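Side-chain contacts in putative methylase (Clostridium difficile, PDB 3LDU), which probably methylates guanine bases of ribosomal RNA and holds a bound GTP in its methyltransferase domain: residues S11-F15 against G16-M20; L21-E24 against I25-G29; D319-K322 against Q323-E327; L328-A331 against F332-K336. All coordinates share one frame; numbering follows the deposited sequence.

How the contacts relate
The four contacts come in two adjoining pairs, in chain order. Contacts 1 and 2 follow each other from the end of strand 7-12 through helix 18-27, their centres about 12 Å apart, and they touch where L21 CD2 packs on C13 CB; both belong to the RlmL ferredoxin-like range. Contacts 3 and 4, centres about 14 Å apart, divide most of helix 315-333 in the methyltransferase range and adjoin without further touch. Between the pairs the centres lie about 30 to 38 Å apart. The first pair illustrates a beta turn leading into a helix and the Schellman motif that follows it, the second how one helix contributes L324 to the GTP pocket and packs against the Rossmann-like sheet.

Contact 1: residues S11-F15 against G16-M20; sequences SPCFF and GMEKM
F14 and M17 join across a tight turn between strand 7-12 and helix 18-27. M17 N donates to F14 O at 3.0 Å, closing a type II beta turn whose third residue is G16, with positive phi. M17, a selenomethionine, sets CG beside its own N (chi1 -60°), which lays the CB and CG methylenes against F14 O and brings CG 4.1 Å from F14 CB; bends at chi2 and chi3 turn its end away, and the side chain touches L183 and L363. C13 packs against M17 and E18: SG sits between N and carbonyl carbon (chi1 60°) and rests 3.8 Å from E18 CG, while its CB faces M17 CB.

E18 folds back over the turn because its chain bends at chi2 (89°). Its OE1 accepts from G16 N at 2.8 Å on the syn side, and OE2 lies at the edge of the F15 ring, 3.8 Å from CD1. OE2 also accepts from G38 N, and the two N-H groups fix the carboxylate's rotation. F15 O is buried without a partner in the model. A beta turn thus leads from the first strand into the first helix of a ferredoxin-like domain.

Contact 2: residues L21-E24 against I25-G29; sequences LARE and ITNLG
T26 turns its hydroxyl back onto A22, one helical turn earlier, and can be followed atom by atom. Its CB lies 3.4 Å from A22 O and close to R23 O. With OG1 placed beside the residue's own N (chi1 -61°), the hydroxyl reaches A22 O at 2.9 Å and comes from above the carbonyl plane. T26 N meets the same oxygen from the opposite face, also at 2.9 Å, so A22 O is gripped by two donors of one residue. OG1 has a further hydrogen bond to a bound glycerol, probably from the crystallisation liquor.

On the buried side, I25 runs its CG1 over L21 O and ends with CD1 3.9 Å from L21 CG, the two apolar chains crossing at a slant before strand 39-44. E24 extends away from this packing, and its carboxylate is held by R57 N, C58 N and Y189 OH. N27 lies alongside R23, its OD1 4.1 Å from R23 CG.

At the far end the bonding changes: L28 N makes only weak bonds to E24 O and I25 O, whereas G29 N bonds T26 O at 2.8 Å. Positive phi at G29 completes a Schellman motif, the C-terminal ending of helix 18-27.

Contact 3: residues D319-K322 against Q323-E327; sequences DSVK and QLYKE
V321 and Y325, one helical turn apart, point the same way from helix 315-333, and the valine methyl CG1 lies over one face of the tyrosine ring. CG1 is 3.8 Å from the ring centroid and 29° off the normal, a CH-pi contact displaced toward the hydroxyl end, since CZ is the nearest ring atom at 3.4 Å. Two torsions produce this match. V321 sends CG1 opposite its backbone N (chi1 178°), while Y325 starts beside its own N (chi1 -68°) and turns a ring face to V321 CG1. The carbonyl oxygen of V321 lies over a ring face too, 3.4 Å above the plane and toward the rim, while accepting the Y325 N-H at 3.0 Å.

The position of the ring is fixed from its outer end as well. Y325 OH has hydrogen bonds with P310 O and T344 OG1, and the rings of F349 and Y346 meet Y325 edge-to-face, so the phenol is tied to the parts of the domain beside the helix.

On another side of the helix, Q323 bends at chi2 and extends its amide toward E327. NE2 donates to OE2 at 2.8 Å, reaching the anti side of the carboxylate, with the acceptor nearly in the amide plane. Between these two directions L324 projects toward T294 and P310 and touches the bound GTP. The whole is a set of regular i to i+4 side-chain contacts along the helix of a beta-alpha-beta unit, with one residue lining the nucleotide pocket of a Rossmann-like methyltransferase domain.

Contact 4: residues L328-A331 against F332-K336; sequences LGYA and FRKLK
R333 folds its guanidinium back over the G329 carbonyl, so that G329 O lies 3.3 Å above the centre of the flat group. The approach of G329 O to NH1 has a poor angle for a hydrogen bond; the bond to G329 O comes from R333 N, at 3.0 Å. The bend at chi3 (-72°) brings the guanidinium over the backbone of G329, which has no side chain. NH1 donates to F353 O, NH2 is hydrogen-bonded as well, and the group makes a cation-pi contact with the F353 ring.

The carbonyls of this last turn are shared out unevenly. L328 O takes the F332 N-H at 2.8 Å in a nearly straight bond. K334 N has two acceptors, with a bond of 3.2 Å to A331 O from well above the carbonyl plane and a weak, longer one to Y330 O, while L335 N turns to F332 O. Such a drift from i+4 to i+3 bonding marks a helix running out.

K334 adds a CH-pi contact, its CD lying over a face of the Y330 ring, 3.9 Å from the centroid and 20° off the normal. On the buried side, L328 CD2 approaches F332 CZ at 4.1 Å. F332 and L335 touch I305 of strand 304-307, F332 also meets Y340 of strand 339-344, and L328 and F332 both touch F353 of helix 349-353.

Contact 1: residues S11-F15 against G16-M20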
loop_
_atom_site.group_PDB
_atom_site.type_symbol
_atom_site.label_atom_id
_atom_site.label_comp_id
_atom_site.label_asym_id
_atom_site.label_seq_id
_atom_site.Cartn_x
_atom_site.Cartn_y
_atom_site.Cartn_z
ATOM N N SER A 11 -5.177 8.676 3.699
ATOM C CA SER A 11 -4.508 7.409 3.437
ATOM C C SER A 11 -3.026 7.489 3.731
ATOM O O SER A 11 -2.295 8.233 3.083
ATOM C CB SER A 11 -4.737 6.954 2.002
ATOM O OG SER A 11 -6.061 6.475 1.860
ATOM N N PRO A 12 -2.585 6.733 4.736
ATOM C CA PRO A 12 -1.167 6.643 5.054
ATOM C C PRO A 12 -0.475 5.823 3.969
ATOM O O PRO A 12 -1.107 5.011 3.283
ATOM C CB PRO A 12 -1.152 5.864 6.380
ATOM C CG PRO A 12 -2.568 5.872 6.874
ATOM C CD PRO A 12 -3.424 5.953 5.664
ATOM N N CYS A 13 0.815 6.051 3.795
ATOM C CA CYS A 13 1.603 5.257 2.866
ATOM C C CYS A 13 3.030 5.292 3.340
ATOM O O CYS A 13 3.395 6.132 4.155
ATOM C CB CYS A 13 1.534 5.847 1.459
ATOM S SG CYS A 13 2.153 7.572 1.337
ATOM N N PHE A 14 3.851 4.386 2.832
ATOM C CA PHE A 14 5.257 4.436 3.201
ATOM C C PHE A 14 5.923 5.673 2.612
ATOM O O PHE A 14 5.487 6.193 1.585
ATOM C CB PHE A 14 5.964 3.128 2.851
ATOM C CG PHE A 14 5.769 2.063 3.893
ATOM C CD1 PHE A 14 4.720 1.167 3.804
ATOM C CD2 PHE A 14 6.609 1.991 4.993
ATOM C CE1 PHE A 14 4.531 0.201 4.777
ATOM C CE2 PHE A 14 6.426 1.027 5.965
ATOM C CZ PHE A 14 5.386 0.130 5.857
ATOM N N PHE A 15 6.935 6.190 3.303
ATOM C CA PHE A 15 7.658 7.357 2.816
ATOM C C PHE A 15 8.237 7.054 1.444
ATOM O O PHE A 15 8.820 5.998 1.244
ATOM C CB PHE A 15 8.760 7.758 3.792
ATOM C CG PHE A 15 8.254 8.087 5.168
ATOM C CD1 PHE A 15 7.205 8.973 5.336
ATOM C CD2 PHE A 15 8.823 7.509 6.292
ATOM C CE1 PHE A 15 6.730 9.280 6.601
ATOM C CE2 PHE A 15 8.356 7.813 7.559
ATOM C CZ PHE A 15 7.306 8.699 7.713
ATOM N N GLY A 16 8.046 7.972 0.502
ATOM C CA GLY A 16 8.507 7.785 -0.865
ATOM C C GLY A 16 7.390 7.309 -1.785
ATOM O O GLY A 16 7.538 7.290 -3.004
HETATM N N MSE A 17 6.261 6.944 -1.189
HETATM C CA MSE A 17 5.086 6.480 -1.933
HETATM C C MSE A 17 4.024 7.563 -2.175
HETATM O O MSE A 17 3.035 7.312 -2.877
HETATM C CB MSE A 17 4.435 5.307 -1.202
HETATM C CG MSE A 17 5.346 4.131 -1.034
HETATM SE SE MSE A 17 5.356 3.090 -2.672
HETATM C CE MSE A 17 6.493 4.176 -3.873
ATOM N N GLU A 18 4.238 8.752 -1.609
ATOM C CA GLU A 18 3.238 9.829 -1.647
ATOM C C GLU A 18 2.847 10.264 -3.058
ATOM O O GLU A 18 1.672 10.511 -3.330
ATOM C CB GLU A 18 3.714 11.054 -0.857
ATOM C CG GLU A 18 3.974 10.791 0.612
ATOM C CD GLU A 18 5.401 10.347 0.904
ATOM O OE1 GLU A 18 6.154 10.007 -0.040
ATOM O OE2 GLU A 18 5.770 10.335 2.095
ATOM N N LYS A 19 3.827 10.366 -3.955
ATOM C CA LYS A 19 3.548 10.779 -5.328
ATOM C C LYS A 19 2.697 9.751 -6.081
ATOM O O LYS A 19 1.779 10.117 -6.813
ATOM C CB LYS A 19 4.858 11.015 -6.093
ATOM C CG LYS A 19 5.021 12.418 -6.626
ATOM C CD LYS A 19 5.163 13.423 -5.501
ATOM C CE LYS A 19 6.147 14.518 -5.884
ATOM N NZ LYS A 19 7.491 13.949 -6.200
HETATM N N MSE A 20 3.012 8.465 -5.912
HETATM C CA MSE A 20 2.244 7.416 -6.570
HETATM C C MSE A 20 0.837 7.366 -6.013
HETATM O O MSE A 20 -0.118 7.242 -6.768
HETATM C CB MSE A 20 2.887 6.045 -6.395
HETATM C CG MSE A 20 4.155 5.867 -7.189
HETATM SE SE MSE A 20 5.684 6.673 -6.333
HETATM C CE MSE A 20 5.033 7.622 -4.804
#

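Contact 2: residues L21-E24 against I25-G29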
loop_
_atom_site.group_PDB
_atom_site.type_symbol
_atom_site.label_atom_id
_atom_site.label_comp_id
_atom_site.label_asym_id
_atom_site.label_seq_id
_atom_site.Cartn_x
_atom_site.Cartn_y
_atom_site.Cartn_z
ATOM N N LEU A 21 0.717 7.449 -4.694
ATOM C CA LEU A 21 -0.616 7.430 -4.054
ATOM C C LEU A 21 -1.449 8.643 -4.477
ATOM O O LEU A 21 -2.638 8.531 -4.760
ATOM C CB LEU A 21 -0.485 7.394 -2.534
ATOM C CG LEU A 21 -1.791 7.388 -1.713
ATOM C CD1 LEU A 21 -2.796 6.345 -2.235
ATOM C CD2 LEU A 21 -1.462 7.120 -0.269
ATOM N N ALA A 22 -0.822 9.811 -4.529
ATOM C CA ALA A 22 -1.533 11.015 -4.933
ATOM C C ALA A 22 -2.055 10.879 -6.360
ATOM O O ALA A 22 -3.173 11.308 -6.673
ATOM C CB ALA A 22 -0.635 12.237 -4.803
ATOM N N ARG A 23 -1.251 10.259 -7.216
ATOM C CA ARG A 23 -1.624 10.057 -8.602
ATOM C C ARG A 23 -2.849 9.132 -8.684
ATOM O O ARG A 23 -3.769 9.379 -9.464
ATOM C CB ARG A 23 -0.428 9.458 -9.346
ATOM C CG ARG A 23 -0.616 9.201 -10.806
ATOM C CD ARG A 23 0.680 8.603 -11.349
ATOM N NE ARG A 23 1.824 9.496 -11.149
ATOM C CZ ARG A 23 3.099 9.124 -11.285
ATOM N NH1 ARG A 23 3.401 7.869 -11.591
ATOM N NH2 ARG A 23 4.076 10.004 -11.094
ATOM N N GLU A 24 -2.855 8.076 -7.871
ATOM C CA GLU A 24 -3.984 7.136 -7.843
ATOM C C GLU A 24 -5.271 7.842 -7.405
ATOM O O GLU A 24 -6.344 7.622 -7.969
ATOM C CB GLU A 24 -3.731 6.019 -6.830
ATOM C CG GLU A 24 -2.665 5.001 -7.195
ATOM C CD GLU A 24 -2.767 3.784 -6.283
ATOM O OE1 GLU A 24 -3.321 2.762 -6.729
ATOM O OE2 GLU A 24 -2.352 3.869 -5.107
ATOM N N ILE A 25 -5.152 8.652 -6.366
ATOM C CA ILE A 25 -6.291 9.389 -5.826
ATOM C C ILE A 25 -6.825 10.362 -6.867
ATOM O O ILE A 25 -8.033 10.480 -7.068
ATOM C CB ILE A 25 -5.892 10.146 -4.553
ATOM C CG1 ILE A 25 -5.615 9.143 -3.427
ATOM C CG2 ILE A 25 -7.000 11.148 -4.131
ATOM C CD1 ILE A 25 -4.889 9.759 -2.219
ATOM N N THR A 26 -5.905 11.012 -7.574
ATOM C CA THR A 26 -6.291 11.951 -8.618
ATOM C C THR A 26 -7.036 11.202 -9.725
ATOM O O THR A 26 -8.035 11.691 -10.250
ATOM C CB THR A 26 -5.052 12.704 -9.165
ATOM O OG1 THR A 26 -4.451 13.444 -8.096
ATOM C CG2 THR A 26 -5.446 13.669 -10.272
ATOM N N ASN A 27 -6.555 10.006 -10.060
ATOM C CA ASN A 27 -7.181 9.203 -11.116
ATOM C C ASN A 27 -8.587 8.718 -10.731
ATOM O O ASN A 27 -9.387 8.400 -11.603
ATOM C CB ASN A 27 -6.281 8.020 -11.528
ATOM C CG ASN A 27 -5.276 8.390 -12.618
ATOM O OD1 ASN A 27 -4.111 7.965 -12.580
ATOM N ND2 ASN A 27 -5.717 9.174 -13.596
ATOM N N LEU A 28 -8.877 8.662 -9.436
ATOM C CA LEU A 28 -10.236 8.342 -8.968
ATOM C C LEU A 28 -11.144 9.561 -9.068
ATOM O O LEU A 28 -12.355 9.460 -8.859
ATOM C CB LEU A 28 -10.226 7.834 -7.523
ATOM C CG LEU A 28 -9.564 6.485 -7.253
ATOM C CD1 LEU A 28 -9.713 6.116 -5.777
ATOM C CD2 LEU A 28 -10.200 5.434 -8.128
ATOM N N GLY A 29 -10.554 10.713 -9.374
ATOM C CA GLY A 29 -11.319 11.937 -9.540
ATOM C C GLY A 29 -11.390 12.794 -8.297
ATOM O O GLY A 29 -12.163 13.751 -8.245
#

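Contact 3: residues D319-K322 against Q323-E327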
loop_
_atom_site.group_PDB
_atom_site.type_symbol
_atom_site.label_atom_id
_atom_site.label_comp_id
_atom_site.label_asym_id
_atom_site.label_seq_id
_atom_site.Cartn_x
_atom_site.Cartn_y
_atom_site.Cartn_z
ATOM N N ASP A 319 29.311 -10.847 0.823
ATOM C CA ASP A 319 30.191 -11.106 -0.314
ATOM C C ASP A 319 29.462 -11.767 -1.498
ATOM O O ASP A 319 29.674 -11.391 -2.653
ATOM C CB ASP A 319 31.402 -11.932 0.122
ATOM C CG ASP A 319 32.291 -11.182 1.097
ATOM O OD1 ASP A 319 32.401 -11.618 2.263
ATOM O OD2 ASP A 319 32.870 -10.145 0.702
ATOM N N SER A 320 28.611 -12.751 -1.219
ATOM C CA SER A 320 27.897 -13.429 -2.297
ATOM C C SER A 320 26.935 -12.461 -2.977
ATOM O O SER A 320 26.764 -12.497 -4.195
ATOM C CB SER A 320 27.152 -14.668 -1.794
ATOM O OG SER A 320 26.111 -14.309 -0.912
ATOM N N VAL A 321 26.318 -11.582 -2.193
ATOM C CA VAL A 321 25.399 -10.597 -2.755
ATOM C C VAL A 321 26.100 -9.571 -3.662
ATOM O O VAL A 321 25.567 -9.192 -4.710
ATOM C CB VAL A 321 24.571 -9.906 -1.660
ATOM C CG1 VAL A 321 23.654 -8.850 -2.266
ATOM C CG2 VAL A 321 23.745 -10.949 -0.910
ATOM N N LYS A 322 27.293 -9.131 -3.267
ATOM C CA LYS A 322 28.101 -8.264 -4.122
ATOM C C LYS A 322 28.392 -8.891 -5.490
ATOM O O LYS A 322 28.291 -8.220 -6.523
ATOM C CB LYS A 322 29.407 -7.871 -3.427
ATOM C CG LYS A 322 29.243 -6.821 -2.349
ATOM C CD LYS A 322 30.565 -6.110 -2.070
ATOM C CE LYS A 322 31.333 -6.754 -0.930
ATOM N NZ LYS A 322 32.718 -6.190 -0.812
ATOM N N GLN A 323 28.768 -10.169 -5.495
ATOM C CA GLN A 323 29.015 -10.870 -6.750
ATOM C C GLN A 323 27.742 -10.995 -7.585
ATOM O O GLN A 323 27.778 -10.873 -8.809
ATOM C CB GLN A 323 29.635 -12.246 -6.505
ATOM C CG GLN A 323 29.974 -13.000 -7.793
ATOM C CD GLN A 323 31.103 -12.354 -8.600
ATOM O OE1 GLN A 323 31.994 -11.704 -8.046
ATOM N NE2 GLN A 323 31.071 -12.543 -9.916
ATOM N N LEU A 324 26.615 -11.234 -6.921
ATOM C CA LEU A 324 25.342 -11.320 -7.617
ATOM C C LEU A 324 25.075 -10.020 -8.375
ATOM O O LEU A 324 24.725 -10.031 -9.554
ATOM C CB LEU A 324 24.212 -11.590 -6.622
ATOM C CG LEU A 324 22.809 -11.489 -7.218
ATOM C CD1 LEU A 324 22.610 -12.568 -8.268
ATOM C CD2 LEU A 324 21.760 -11.611 -6.117
ATOM N N TYR A 325 25.261 -8.892 -7.694
ATOM C CA TYR A 325 25.037 -7.590 -8.311
ATOM C C TYR A 325 25.907 -7.411 -9.567
ATOM O O TYR A 325 25.429 -6.934 -10.593
ATOM C CB TYR A 325 25.295 -6.468 -7.302
ATOM C CG TYR A 325 24.283 -6.396 -6.159
ATOM C CD1 TYR A 325 23.043 -7.019 -6.252
ATOM C CD2 TYR A 325 24.583 -5.714 -4.988
ATOM C CE1 TYR A 325 22.120 -6.954 -5.206
ATOM C CE2 TYR A 325 23.676 -5.644 -3.941
ATOM C CZ TYR A 325 22.452 -6.260 -4.051
ATOM O OH TYR A 325 21.570 -6.169 -2.995
ATOM N N LYS A 326 27.180 -7.804 -9.490
ATOM C CA LYS A 326 28.078 -7.712 -10.639
ATOM C C LYS A 326 27.575 -8.599 -11.776
ATOM O O LYS A 326 27.495 -8.188 -12.935
ATOM C CB LYS A 326 29.492 -8.146 -10.240
ATOM C CG LYS A 326 30.509 -8.058 -11.348
ATOM C CD LYS A 326 31.824 -8.699 -10.907
ATOM C CE LYS A 326 32.332 -8.089 -9.603
ATOM N NZ LYS A 326 32.761 -6.675 -9.797
ATOM N N GLU A 327 27.216 -9.821 -11.427
ATOM C CA GLU A 327 26.711 -10.761 -12.422
ATOM C C GLU A 327 25.399 -10.301 -13.064
ATOM O O GLU A 327 25.214 -10.448 -14.276
ATOM C CB GLU A 327 26.626 -12.162 -11.830
ATOM C CG GLU A 327 28.031 -12.712 -11.532
ATOM C CD GLU A 327 28.028 -14.043 -10.800
ATOM O OE1 GLU A 327 26.972 -14.693 -10.730
ATOM O OE2 GLU A 327 29.100 -14.443 -10.298
#

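Contact 4: residues L328-A331 against F332-K336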
loop_
_atom_site.group_PDB
_atom_site.type_symbol
_atom_site.label_atom_id
_atom_site.label_comp_id
_atom_site.label_asym_id
_atom_site.label_seq_id
_atom_site.Cartn_x
_atom_site.Cartn_y
_atom_site.Cartn_z
ATOM N N LEU A 328 24.500 -9.725 -12.265
ATOM C CA LEU A 328 23.292 -9.124 -12.820
ATOM C C LEU A 328 23.594 -7.990 -13.801
ATOM O O LEU A 328 22.977 -7.894 -14.866
ATOM C CB LEU A 328 22.377 -8.593 -11.708
ATOM C CG LEU A 328 21.826 -9.643 -10.744
ATOM C CD1 LEU A 328 21.076 -8.955 -9.609
ATOM C CD2 LEU A 328 20.915 -10.661 -11.452
ATOM N N GLY A 329 24.514 -7.105 -13.426
ATOM C CA GLY A 329 24.888 -6.007 -14.298
ATOM C C GLY A 329 25.368 -6.525 -15.644
ATOM O O GLY A 329 24.942 -6.037 -16.694
ATOM N N TYR A 330 26.246 -7.524 -15.611
ATOM C CA TYR A 330 26.762 -8.119 -16.846
ATOM C C TYR A 330 25.623 -8.648 -17.715
ATOM O O TYR A 330 25.542 -8.318 -18.897
ATOM C CB TYR A 330 27.781 -9.217 -16.527
ATOM C CG TYR A 330 28.330 -9.966 -17.724
ATOM C CD1 TYR A 330 29.262 -9.377 -18.575
ATOM C CD2 TYR A 330 27.949 -11.279 -17.983
ATOM C CE1 TYR A 330 29.777 -10.068 -19.661
ATOM C CE2 TYR A 330 28.463 -11.980 -19.066
ATOM C CZ TYR A 330 29.373 -11.370 -19.901
ATOM O OH TYR A 330 29.880 -12.067 -20.980
ATOM N N ALA A 331 24.728 -9.444 -17.121
ATOM C CA ALA A 331 23.622 -10.048 -17.869
ATOM C C ALA A 331 22.658 -9.000 -18.417
ATOM O O ALA A 331 22.234 -9.068 -19.569
ATOM C CB ALA A 331 22.858 -11.057 -17.005
ATOM N N PHE A 332 22.286 -8.042 -17.580
ATOM C CA PHE A 332 21.280 -7.074 -17.990
ATOM C C PHE A 332 21.790 -6.142 -19.099
ATOM O O PHE A 332 21.023 -5.720 -19.969
ATOM C CB PHE A 332 20.789 -6.248 -16.789
ATOM C CG PHE A 332 19.981 -7.034 -15.775
ATOM C CD1 PHE A 332 19.797 -8.405 -15.888
ATOM C CD2 PHE A 332 19.401 -6.370 -14.701
ATOM C CE1 PHE A 332 19.039 -9.100 -14.938
ATOM C CE2 PHE A 332 18.643 -7.060 -13.749
ATOM C CZ PHE A 332 18.467 -8.424 -13.873
ATOM N N ARG A 333 23.078 -5.812 -19.059
ATOM C CA ARG A 333 23.663 -4.911 -20.052
ATOM C C ARG A 333 23.798 -5.571 -21.431
ATOM O O ARG A 333 23.988 -4.884 -22.436
ATOM C CB ARG A 333 25.011 -4.345 -19.558
ATOM C CG ARG A 333 24.846 -3.221 -18.510
ATOM C CD ARG A 333 26.161 -2.500 -18.185
ATOM N NE ARG A 333 27.063 -3.329 -17.392
ATOM C CZ ARG A 333 26.948 -3.524 -16.082
ATOM N NH1 ARG A 333 25.959 -2.950 -15.400
ATOM N NH2 ARG A 333 27.816 -4.307 -15.455
ATOM N N LYS A 334 23.688 -6.895 -21.468
ATOM C CA LYS A 334 23.742 -7.653 -22.720
ATOM C C LYS A 334 22.385 -7.725 -23.417
ATOM O O LYS A 334 22.283 -8.197 -24.552
ATOM C CB LYS A 334 24.286 -9.066 -22.478
ATOM C CG LYS A 334 25.787 -9.107 -22.222
ATOM C CD LYS A 334 26.253 -10.479 -21.749
ATOM C CE LYS A 334 25.983 -11.561 -22.780
ATOM N NZ LYS A 334 26.350 -12.916 -22.273
ATOM N N LEU A 335 21.341 -7.282 -22.722
ATOM C CA LEU A 335 20.005 -7.241 -23.298
ATOM C C LEU A 335 19.931 -6.122 -24.329
ATOM O O LEU A 335 20.671 -5.139 -24.251
ATOM C CB LEU A 335 18.957 -7.021 -22.188
ATOM C CG LEU A 335 18.947 -8.152 -21.158
ATOM C CD1 LEU A 335 18.089 -7.825 -19.910
ATOM C CD2 LEU A 335 18.477 -9.442 -21.819
ATOM N N LYS A 336 19.037 -6.269 -25.298
ATOM C CA LYS A 336 18.934 -5.278 -26.357
ATOM C C LYS A 336 17.940 -4.191 -25.994
ATOM O O LYS A 336 16.742 -4.382 -26.136
ATOM C CB LYS A 336 18.525 -5.938 -27.677
ATOM C CG LYS A 336 18.455 -4.972 -28.851
ATOM C CD LYS A 336 19.749 -4.178 -28.979
ATOM C CE LYS A 336 19.715 -3.238 -30.174
ATOM N NZ LYS A 336 20.917 -2.362 -30.212
#